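Local structure of enoyl-CoA hydratase (Bacillus halodurans, 3LKE) at the interface of chains A and B. The protein catalyses the hydration of enoyl-CoA thioesters, adding water across the carbon-carbon double bond, as a member of the crotonase family. Residues are numbered along the deposited sequence; one frame, centred on the assembly and turned at random. Chains: chain A/B, Enoyl-CoA hydratase.

Contact 1: the interface of chains A and B. Residues chain A 143-145, 162-163, 166; chain B 215-216, 219.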
loop_
_atom_site.group_PDB
_atom_site.type_symbol
_atom_site.label_atom_id
_atom_site.label_comp_id
_atom_site.label_asym_id
_atom_site.label_seq_id
_atom_site.Cartn_x
_atom_site.Cartn_y
_atom_site.Cartn_z
ATOM N N ILE A 143 -23.261 -11.620 4.084
ATOM C CA ILE A 143 -23.184 -10.212 4.449
ATOM C C ILE A 143 -21.889 -9.547 3.987
ATOM O O ILE A 143 -20.955 -10.221 3.548
ATOM C CB ILE A 143 -23.356 -10.008 5.946
ATOM C CG1 ILE A 143 -22.239 -10.720 6.704
ATOM C CG2 ILE A 143 -24.733 -10.519 6.387
ATOM C CD1 ILE A 143 -22.146 -10.288 8.152
ATOM N N SER A 144 -21.856 -8.218 4.069
ATOM C CA SER A 144 -20.663 -7.450 3.703
ATOM C C SER A 144 -19.804 -7.225 4.942
ATOM O O SER A 144 -20.283 -7.358 6.066
ATOM C CB SER A 144 -21.060 -6.112 3.092
ATOM O OG SER A 144 -22.123 -5.521 3.833
ATOM N N PRO A 145 -18.523 -6.889 4.745
ATOM C CA PRO A 145 -17.660 -6.709 5.917
ATOM C C PRO A 145 -18.021 -5.430 6.644
ATOM O O PRO A 145 -18.338 -4.423 6.005
ATOM C CB PRO A 145 -16.260 -6.568 5.315
ATOM C CG PRO A 145 -16.393 -6.995 3.874
ATOM C CD PRO A 145 -17.795 -6.717 3.478
ATOM N N THR A 162 -7.480 -10.103 0.219
ATOM C CA THR A 162 -8.708 -9.954 0.986
ATOM C C THR A 162 -9.842 -10.721 0.309
ATOM O O THR A 162 -10.585 -11.463 0.971
ATOM C CB THR A 162 -9.092 -8.477 1.159
ATOM O OG1 THR A 162 -8.089 -7.823 1.951
ATOM C CG2 THR A 162 -10.450 -8.346 1.853
ATOM N N MET A 163 -9.967 -10.575 -1.009
ATOM C CA MET A 163 -11.014 -11.307 -1.730
ATOM C C MET A 163 -10.854 -12.818 -1.538
ATOM O O MET A 163 -11.826 -13.540 -1.281
ATOM C CB MET A 163 -11.044 -10.932 -3.220
ATOM C CG MET A 163 -11.655 -9.556 -3.504
ATOM S SD MET A 163 -13.400 -9.367 -3.067
ATOM C CE MET A 163 -13.589 -7.612 -3.147
ATOM N N LEU A 166 -11.742 -13.957 2.062
ATOM C CA LEU A 166 -13.187 -13.970 2.285
ATOM C C LEU A 166 -13.853 -15.132 1.542
ATOM O O LEU A 166 -14.775 -15.766 2.062
ATOM C CB LEU A 166 -13.825 -12.631 1.890
ATOM C CG LEU A 166 -13.406 -11.440 2.763
ATOM C CD1 LEU A 166 -13.980 -10.112 2.254
ATOM C CD2 LEU A 166 -13.788 -11.664 4.227
ATOM N N THR B 215 -19.697 -6.063 -0.985
ATOM C CA THR B 215 -18.350 -6.268 -0.465
ATOM C C THR B 215 -17.308 -5.624 -1.383
ATOM O O THR B 215 -16.458 -4.853 -0.930
ATOM C CB THR B 215 -18.041 -7.760 -0.290
ATOM O OG1 THR B 215 -18.952 -8.325 0.666
ATOM C CG2 THR B 215 -16.608 -7.952 0.210
ATOM N N LYS B 216 -17.385 -5.917 -2.679
ATOM C CA LYS B 216 -16.452 -5.319 -3.639
ATOM C C LYS B 216 -16.541 -3.803 -3.633
ATOM O O LYS B 216 -15.529 -3.107 -3.687
ATOM C CB LYS B 216 -16.687 -5.865 -5.048
ATOM C CG LYS B 216 -16.275 -7.310 -5.205
ATOM C CD LYS B 216 -16.347 -7.812 -6.654
ATOM C CE LYS B 216 -15.493 -6.976 -7.594
ATOM N NZ LYS B 216 -15.264 -7.726 -8.853
ATOM N N LEU B 219 -14.810 -2.468 -0.433
ATOM C CA LEU B 219 -13.362 -2.660 -0.502
ATOM C C LEU B 219 -12.691 -1.648 -1.416
ATOM O O LEU B 219 -11.612 -1.142 -1.120
ATOM C CB LEU B 219 -13.049 -4.074 -0.959
ATOM C CG LEU B 219 -13.364 -5.125 0.096
ATOM C CD1 LEU B 219 -13.195 -6.509 -0.491
ATOM C CD2 LEU B 219 -12.460 -4.960 1.326
HETATM O O HOH W 1 -18.651 -10.732 1.991
#
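The hydroxyl OG1 of B:Thr215 and the backbone carbonyl of A:Ile143 are joined through one water, which lies 2.8 Å from B:Thr215 OG1 and equally far from A:Ile143 O. Direct contact here is apolar, a worked example of how a largely apolar seam can still hold two polar groups. B:Thr215 points OG1 beside its backbone N (chi1 -62°), which sends the hydroxyl toward the loop of chain A and leaves the methyl CG2 for the ring of A:Pro145. Ring and side chain cross at about a right angle, with A:Pro145 CD 3.7 Å from B:Thr215 CG2. The same methyl meets A:Leu166 CD1 tip to tip, 4.0 Å away. One turn earlier in helix 159-168, A:Met163 bends at chi2 (-64°) and slides antiparallel past B:Leu219, its sulphur SD 3.9 Å from B:Leu219 CD1, though the fit of the methionine tip is uncertain. Its methyl CE packs closely against the aliphatic stem of B:Lys216, 3.4 Å from CG. An alanine in place of A:Met163 would probably open a gap between helix 159-168 of chain A and helix 209-220 of chain B, leaving B:Leu219 and the B:Lys216 stem without their packing partner. The site presses the two helices together and probably helps to hold the trimer.

Contact 2: the interface of chains A and B. Residues chain A 160; chain B 124-126, 156, 184.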
loop_
_atom_site.group_PDB
_atom_site.type_symbol
_atom_site.label_atom_id
_atom_site.label_comp_id
_atom_site.label_asym_id
_atom_site.label_seq_id
_atom_site.Cartn_x
_atom_site.Cartn_y
_atom_site.Cartn_z
ATOM N N GLU A 160 -6.429 -8.252 -3.412
ATOM C CA GLU A 160 -6.545 -9.589 -3.981
ATOM C C GLU A 160 -6.594 -10.623 -2.867
ATOM O O GLU A 160 -7.395 -11.559 -2.884
ATOM C CB GLU A 160 -5.364 -9.878 -4.909
ATOM C CG GLU A 160 -5.427 -9.097 -6.231
ATOM C CD GLU A 160 -4.750 -7.738 -6.150
ATOM O OE1 GLU A 160 -4.466 -7.268 -5.023
ATOM O OE2 GLU A 160 -4.511 -7.144 -7.224
ATOM N N ASP B 124 -10.198 -9.380 -9.943
ATOM C CA ASP B 124 -10.023 -9.806 -8.554
ATOM C C ASP B 124 -8.926 -10.830 -8.376
ATOM O O ASP B 124 -8.261 -10.850 -7.338
ATOM C CB ASP B 124 -11.314 -10.422 -8.027
ATOM C CG ASP B 124 -12.455 -9.454 -8.038
ATOM O OD1 ASP B 124 -12.224 -8.248 -7.802
ATOM O OD2 ASP B 124 -13.584 -9.903 -8.293
ATOM N N ARG B 125 -8.764 -11.720 -9.352
ATOM C CA ARG B 125 -7.716 -12.727 -9.270
ATOM C C ARG B 125 -7.131 -13.007 -10.648
ATOM O O ARG B 125 -7.855 -13.016 -11.648
ATOM C CB ARG B 125 -8.243 -14.022 -8.645
ATOM C CG ARG B 125 -7.146 -14.951 -8.129
ATOM C CD ARG B 125 -7.719 -16.023 -7.206
ATOM N NE ARG B 125 -6.671 -16.812 -6.551
ATOM C CZ ARG B 125 -6.025 -16.442 -5.451
ATOM N NH1 ARG B 125 -6.293 -15.278 -4.875
ATOM N NH2 ARG B 125 -5.091 -17.233 -4.930
ATOM N N ARG B 126 -5.819 -13.201 -10.698
ATOM C CA ARG B 126 -5.154 -13.613 -11.926
ATOM C C ARG B 126 -4.456 -14.954 -11.698
ATOM O O ARG B 126 -3.674 -15.118 -10.751
ATOM C CB ARG B 126 -4.148 -12.556 -12.400
ATOM C CG ARG B 126 -4.770 -11.258 -12.952
ATOM C CD ARG B 126 -5.120 -10.264 -11.832
ATOM N NE ARG B 126 -3.961 -9.788 -11.083
ATOM C CZ ARG B 126 -4.062 -8.961 -10.040
ATOM N NH1 ARG B 126 -5.258 -8.519 -9.661
ATOM N NH2 ARG B 126 -2.983 -8.580 -9.373
ATOM N N ILE B 156 0.056 -2.558 -6.894
ATOM C CA ILE B 156 0.203 -4.002 -6.727
ATOM C C ILE B 156 1.610 -4.416 -6.308
ATOM O O ILE B 156 1.781 -5.207 -5.373
ATOM C CB ILE B 156 -0.189 -4.753 -8.016
ATOM C CG1 ILE B 156 -1.660 -4.496 -8.327
ATOM C CG2 ILE B 156 0.102 -6.243 -7.874
ATOM C CD1 ILE B 156 -2.128 -5.021 -9.689
ATOM N N GLN B 184 -1.814 -14.214 -8.846
ATOM C CA GLN B 184 -2.051 -14.758 -7.503
ATOM C C GLN B 184 -1.656 -16.218 -7.359
ATOM O O GLN B 184 -1.332 -16.675 -6.254
ATOM C CB GLN B 184 -3.519 -14.593 -7.108
ATOM C CG GLN B 184 -3.883 -13.203 -6.623
ATOM C CD GLN B 184 -3.559 -12.147 -7.653
ATOM O OE1 GLN B 184 -4.162 -12.104 -8.733
ATOM N NE2 GLN B 184 -2.597 -11.287 -7.334
HETATM O O HOH W 2 -7.929 -12.788 -5.296
#
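At the start of helix 159-168 of chain A, A:Glu160 reaches strand 125-129 of chain B, with the loop residues B:Asp124 and B:Gln184 and the end of helix 149-157, at B:Ile156, close by. A:Glu160 OE2 accepts from both terminal nitrogens of B:Arg126, NH1 at 2.9 Å and NH2 at 3.0 Å. In this end-on salt bridge both nitrogens converge on one oxygen instead of pairing with two; OE2 lies in the guanidinium plane, and the carboxylate is turned 77° against it. NH1 uses the anti lone pair of OE2; NH2 comes from above the carboxylate plane. A bend at chi2 (89°) swings the acid toward the arginine, while CG of A:Glu160 packs 3.8 Å from B:Gln184 CD. The same glutamine also braces the arginine: its OE1 accepts from the backbone N of B:Arg126 at 2.8 Å and lies over one guanidinium face, offset toward the rim. At the backbone, away from the carboxylate, a water bridges A:Glu160 O and B:Asp124 O, 2.8 Å from each, and also meets B:Arg125 NH1. The helix start may further steady the negative charge. The site plants the first turn of one subunit's helix beside the start of its neighbour's strand 125-129, B:Gln184 lying just before strand 185-187.

Contact 3: the interface of chains A and B. Residues chain A 142-143, 241, 244, 246-247; chain B 208, 210-211.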
loop_
_atom_site.group_PDB
_atom_site.type_symbol
_atom_site.label_atom_id
_atom_site.label_comp_id
_atom_site.label_asym_id
_atom_site.label_seq_id
_atom_site.Cartn_x
_atom_site.Cartn_y
_atom_site.Cartn_z
ATOM N N GLY A 142 -23.454 -14.335 3.809
ATOM C CA GLY A 142 -24.177 -13.510 2.860
ATOM C C GLY A 142 -24.234 -12.052 3.282
ATOM O O GLY A 142 -25.140 -11.315 2.888
ATOM N N ILE A 143 -23.261 -11.620 4.084
ATOM C CA ILE A 143 -23.184 -10.212 4.449
ATOM C C ILE A 143 -21.889 -9.547 3.987
ATOM O O ILE A 143 -20.955 -10.221 3.548
ATOM C CB ILE A 143 -23.356 -10.008 5.946
ATOM C CG1 ILE A 143 -22.239 -10.720 6.704
ATOM C CG2 ILE A 143 -24.733 -10.519 6.387
ATOM C CD1 ILE A 143 -22.146 -10.288 8.152
ATOM N N LEU A 241 -28.557 -5.128 3.381
ATOM C CA LEU A 241 -28.532 -6.573 3.203
ATOM C C LEU A 241 -29.403 -7.293 4.248
ATOM O O LEU A 241 -29.983 -8.344 3.971
ATOM C CB LEU A 241 -27.092 -7.094 3.253
ATOM C CG LEU A 241 -26.259 -6.883 1.993
ATOM C CD1 LEU A 241 -24.766 -7.048 2.302
ATOM C CD2 LEU A 241 -26.697 -7.852 0.891
ATOM N N GLN A 244 -32.937 -8.172 3.349
ATOM C CA GLN A 244 -33.154 -9.184 2.319
ATOM C C GLN A 244 -33.342 -10.552 2.973
ATOM O O GLN A 244 -32.603 -10.917 3.882
ATOM C CB GLN A 244 -31.989 -9.180 1.313
ATOM C CG GLN A 244 -31.847 -7.840 0.588
ATOM C CD GLN A 244 -30.596 -7.714 -0.284
ATOM O OE1 GLN A 244 -30.214 -8.639 -1.011
ATOM N NE2 GLN A 244 -29.965 -6.549 -0.228
ATOM N N GLU A 246 -32.650 -13.503 2.200
ATOM C CA GLU A 246 -31.546 -14.457 2.105
ATOM C C GLU A 246 -30.669 -14.451 3.363
ATOM O O GLU A 246 -30.157 -15.492 3.779
ATOM C CB GLU A 246 -30.683 -14.166 0.872
ATOM C CG GLU A 246 -29.487 -15.096 0.712
ATOM C CD GLU A 246 -29.885 -16.516 0.345
ATOM O OE1 GLU A 246 -31.033 -16.722 -0.098
ATOM O OE2 GLU A 246 -29.045 -17.428 0.490
ATOM N N ILE A 247 -30.493 -13.270 3.948
ATOM C CA ILE A 247 -29.625 -13.109 5.110
ATOM C C ILE A 247 -30.268 -13.779 6.326
ATOM O O ILE A 247 -29.611 -14.520 7.063
ATOM C CB ILE A 247 -29.327 -11.617 5.395
ATOM C CG1 ILE A 247 -28.214 -11.081 4.473
ATOM C CG2 ILE A 247 -28.890 -11.421 6.834
ATOM C CD1 ILE A 247 -28.471 -11.214 2.982
ATOM N N TYR B 208 -23.619 -14.955 -1.632
ATOM C CA TYR B 208 -24.861 -14.320 -2.058
ATOM C C TYR B 208 -24.525 -13.165 -2.997
ATOM O O TYR B 208 -23.840 -12.231 -2.599
ATOM C CB TYR B 208 -25.607 -13.824 -0.811
ATOM C CG TYR B 208 -26.926 -13.117 -1.038
ATOM C CD1 TYR B 208 -27.908 -13.660 -1.860
ATOM C CD2 TYR B 208 -27.202 -11.923 -0.392
ATOM C CE1 TYR B 208 -29.113 -13.013 -2.047
ATOM C CE2 TYR B 208 -28.407 -11.270 -0.566
ATOM C CZ TYR B 208 -29.355 -11.817 -1.402
ATOM O OH TYR B 208 -30.549 -11.153 -1.558
ATOM N N PRO B 210 -25.722 -10.324 -4.157
ATOM C CA PRO B 210 -25.724 -8.914 -3.742
ATOM C C PRO B 210 -24.728 -8.601 -2.620
ATOM O O PRO B 210 -24.274 -7.464 -2.512
ATOM C CB PRO B 210 -27.161 -8.693 -3.256
ATOM C CG PRO B 210 -27.952 -9.747 -3.968
ATOM C CD PRO B 210 -27.047 -10.940 -3.983
ATOM N N ALA B 211 -24.398 -9.591 -1.801
ATOM C CA ALA B 211 -23.414 -9.376 -0.737
ATOM C C ALA B 211 -22.023 -9.227 -1.357
ATOM O O ALA B 211 -21.243 -8.363 -0.955
ATOM C CB ALA B 211 -23.439 -10.522 0.260
#
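B:Tyr208 lies against chain A at a subunit interface that lacks exact two-fold symmetry, as expected when like subunits join by unlike surfaces, and it probably helps to close the deposited trimer. The phenol illustrates how one aromatic residue can serve an interface by its hydroxyl and one face, the other being backed by its own chain. Its hydroxyl OH donates to the side-chain carbonyl OE1 of A:Gln244 at 2.6 Å, lying in the plane of the amide and directed at a lone pair of OE1 (144° at the oxygen). CG anti to the backbone N (chi1 179°) carries the ring of B:Tyr208 over B:Pro210 toward A:Glu246. The ring is held between CD of B:Pro210, from its own chain, and the CG methylene of A:Glu246, 3.5 Å from the ring centroid in a CH-pi contact. The side chain of A:Ile247, at about a right angle to the tyrosine's, brings CD1 over the CE2 rim on the A:Glu246 side, 3.5 Å from B:Tyr208 CE2. Together these groups are likely to restrict rotation of the phenol. Nearby, A:Leu241 CD2 packs 4.0 Å from B:Ala211 CA. The site sits where the start of helix 209-220 abuts the end of helix 223-241, the start of helix 245-253 and the A:Gly142 loop of chain A.

The three contacts form one run along the same subunit boundary, with contact 1 in the middle. The C-alpha centres of contact 1 and contact 2 are about 14 Å apart. Those of contact 1 and contact 3 are about 12 Å apart, and those of contact 2 and contact 3 about 24 Å. Helix 159-168 of chain A serves contacts 1 and 2; helix 209-220 of chain B serves contacts 1 and 3, which also share A:Ile143. The rather apolar centre is therefore flanked by a salt bridge and a tyrosine anchor. Such spacing would probably fix both the position and the tilt of one subunit against the next.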